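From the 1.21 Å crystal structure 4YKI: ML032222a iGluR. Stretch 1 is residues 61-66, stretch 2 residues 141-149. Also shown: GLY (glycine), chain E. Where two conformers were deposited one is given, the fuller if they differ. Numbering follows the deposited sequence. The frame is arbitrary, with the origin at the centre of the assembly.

Stretch 1 (61-66) RKFGAL
Stretch 2 (141-149) IGSRHPETL

This is a small, mixed contact in which one direct backbone hydrogen bond, a cation-pi pair and four bridging waters join a loop to the turn that leads into a helix. It buries 331 Å² in total. In register, Phe63 CA lies 5.4 Å from Arg144 CA, and Ala65 CA lies 4.7 Å from Ser143 CA.

Gly64 N donates to Ser143 O at 2.9 Å, with an angle of 161°. Gly64 has phi/psi 134/136, where a CB would jam against the preceding carbonyl, so glycine suits the site. Ser143 turns the chain at 57/47. Its N donates to Glu147 OE1 at 2.8 Å; Glu147 is t, t, with chi3 59°.

Arg144, at -140/163, is the N-cap residue. Its CA-to-CB bond points away, but the extended t, t, t chain with chi4 81° brings its end back. Arg144 CZ lies 4.9 Å from the Phe63 ring centroid, over the face. Phe63 CE1 approaches Arg144 NH1 to 3.3 Å. Phe63 is buried, with chi1 -89° and chi2 70°. The bound glycine places its CA over one face of this ring and one face of the guanidinium. His145 N, at the start of the helix, donates to glycine O at 2.9 Å.

Ala65, at -148/165, points its methyl toward the turn. Its CB lies 3.7 Å from Ser143 CA and 3.7 Å from Thr148 OG1, so a short side chain fits closely. Lys62 is m, m, t, t; its CB packs 4.1 Å from Ser143 CB.

Water 1 accepts from Lys62 NZ (2.6 Å) and donates to Gly142 O (2.8 Å). Water 2 links Phe63 N (3.1 Å) to Ser143 O (3.0 Å). Thr148 OG1, with chi1 -72°, meets water 3 at 2.8 Å and water 4 at 3.1 Å. These reach Gly64 O and Leu66 N respectively, both at 2.9 Å.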

# COMPACT_ATOMS: atom_id res chain seq x y z
N ARG B 61 2.22 -21.37 16.75
CA ARG B 61 2.13 -21.34 15.28
C ARG B 61 0.99 -20.46 14.75
O ARG B 61 0.47 -20.66 13.66
CB ARG B 61 2.16 -22.76 14.70
CG ARG B 61 3.48 -23.57 14.98
CD ARG B 61 4.74 -22.94 14.29
NE ARG B 61 5.89 -23.85 14.23
CZ ARG B 61 6.77 -24.03 15.21
NH1 ARG B 61 6.66 -23.36 16.34
NH2 ARG B 61 7.79 -24.87 15.04
N LYS B 62 0.64 -19.44 15.52
CA LYS B 62 -0.35 -18.46 15.11
C LYS B 62 0.29 -17.17 14.57
O LYS B 62 1.42 -16.82 14.93
CB LYS B 62 -1.27 -18.07 16.28
CG LYS B 62 -1.89 -19.23 17.04
CD LYS B 62 -2.64 -20.19 16.13
CE LYS B 62 -3.26 -21.30 16.95
NZ LYS B 62 -3.75 -22.43 16.12
N PHE B 63 -0.44 -16.45 13.74
CA PHE B 63 -0.02 -15.13 13.31
C PHE B 63 -0.17 -14.13 14.47
O PHE B 63 0.78 -13.44 14.83
CB PHE B 63 -0.78 -14.68 12.05
CG PHE B 63 -0.11 -15.09 10.76
CD1 PHE B 63 -0.08 -16.41 10.37
CD2 PHE B 63 0.51 -14.15 9.96
CE1 PHE B 63 0.55 -16.79 9.19
CE2 PHE B 63 1.14 -14.52 8.79
CZ PHE B 63 1.17 -15.84 8.41
N GLY B 64 -1.37 -14.08 15.05
CA GLY B 64 -1.61 -13.34 16.28
C GLY B 64 -2.85 -12.47 16.28
O GLY B 64 -3.14 -11.75 15.31
N ALA B 65 -3.59 -12.54 17.38
CA ALA B 65 -4.77 -11.74 17.59
C ALA B 65 -4.89 -11.43 19.07
O ALA B 65 -4.23 -12.07 19.91
CB ALA B 65 -6.03 -12.49 17.10
N LEU B 66 -5.74 -10.46 19.39
CA LEU B 66 -5.97 -10.03 20.75
C LEU B 66 -7.18 -10.76 21.34
O LEU B 66 -8.29 -10.72 20.77
CB LEU B 66 -6.19 -8.52 20.78
CG LEU B 66 -6.49 -7.89 22.15
CD1 LEU B 66 -5.40 -8.13 23.16
CD2 LEU B 66 -6.66 -6.40 21.94
N ILE B 141 -9.38 -19.16 9.97
CA ILE B 141 -8.32 -19.63 10.85
C ILE B 141 -8.31 -18.79 12.11
O ILE B 141 -8.35 -17.55 12.05
CB ILE B 141 -6.98 -19.57 10.13
CG1 ILE B 141 -6.96 -20.52 8.92
CG2 ILE B 141 -5.83 -19.86 11.09
CD1 ILE B 141 -5.85 -20.23 7.91
N GLY B 142 -8.22 -19.44 13.26
CA GLY B 142 -8.16 -18.72 14.52
C GLY B 142 -6.88 -17.92 14.70
O GLY B 142 -5.79 -18.34 14.31
N SER B 143 -7.02 -16.75 15.32
CA SER B 143 -5.89 -15.87 15.64
C SER B 143 -5.09 -15.48 14.40
O SER B 143 -3.85 -15.49 14.39
CB SER B 143 -5.00 -16.50 16.70
OG SER B 143 -5.72 -16.65 17.92
N ARG B 144 -5.80 -15.09 13.36
CA ARG B 144 -5.22 -14.66 12.10
C ARG B 144 -6.06 -13.46 11.63
O ARG B 144 -7.20 -13.27 12.09
CB ARG B 144 -5.27 -15.83 11.11
CG ARG B 144 -4.62 -15.64 9.75
CD ARG B 144 -4.95 -16.82 8.85
NE ARG B 144 -4.61 -16.62 7.44
CZ ARG B 144 -3.41 -16.76 6.89
NH1 ARG B 144 -2.36 -17.08 7.63
NH2 ARG B 144 -3.25 -16.55 5.59
N HIS B 145 -5.53 -12.68 10.70
CA HIS B 145 -6.13 -11.41 10.29
C HIS B 145 -7.58 -11.48 9.80
O HIS B 145 -8.37 -10.66 10.21
CB HIS B 145 -5.19 -10.77 9.28
CG HIS B 145 -5.76 -9.63 8.53
ND1 HIS B 145 -5.84 -8.36 9.05
CD2 HIS B 145 -6.23 -9.57 7.26
CE1 HIS B 145 -6.34 -7.56 8.12
NE2 HIS B 145 -6.58 -8.27 7.03
N PRO B 146 -7.94 -12.42 8.91
CA PRO B 146 -9.34 -12.41 8.47
C PRO B 146 -10.33 -12.52 9.63
O PRO B 146 -11.31 -11.78 9.68
CB PRO B 146 -9.41 -13.61 7.50
CG PRO B 146 -8.00 -13.72 6.96
CD PRO B 146 -7.14 -13.41 8.16
N GLU B 147 -10.08 -13.42 10.58
CA GLU B 147 -10.91 -13.54 11.77
C GLU B 147 -11.03 -12.19 12.49
O GLU B 147 -12.11 -11.78 12.88
CB GLU B 147 -10.32 -14.59 12.71
CG GLU B 147 -11.16 -14.81 13.96
CD GLU B 147 -10.46 -15.66 15.00
OE1 GLU B 147 -9.37 -15.25 15.44
OE2 GLU B 147 -11.01 -16.71 15.38
N THR B 148 -9.90 -11.52 12.67
CA THR B 148 -9.91 -10.23 13.35
C THR B 148 -10.77 -9.21 12.60
O THR B 148 -11.58 -8.50 13.21
CB THR B 148 -8.48 -9.71 13.54
OG1 THR B 148 -7.83 -10.51 14.53
CG2 THR B 148 -8.48 -8.28 14.02
N LEU B 149 -10.60 -9.13 11.29
CA LEU B 149 -11.41 -8.19 10.52
C LEU B 149 -12.88 -8.50 10.60
O LEU B 149 -13.69 -7.58 10.72
CB LEU B 149 -10.99 -8.13 9.06
CG LEU B 149 -9.67 -7.45 8.73
CD1 LEU B 149 -9.61 -7.19 7.21
CD2 LEU B 149 -9.48 -6.16 9.53
N GLY E . -1.44 -13.02 6.62
CA GLY E . -2.13 -13.51 7.83
C GLY E . -2.07 -12.55 9.00
O GLY E . -2.72 -12.85 10.02
OXT GLY E . -1.35 -11.53 8.92
O HOH W 1 -5.62 -21.05 14.92
O HOH W 2 -2.94 -18.04 13.00
O HOH W 3 -5.16 -10.25 13.86
O HOH W 4 -7.06 -9.15 17.21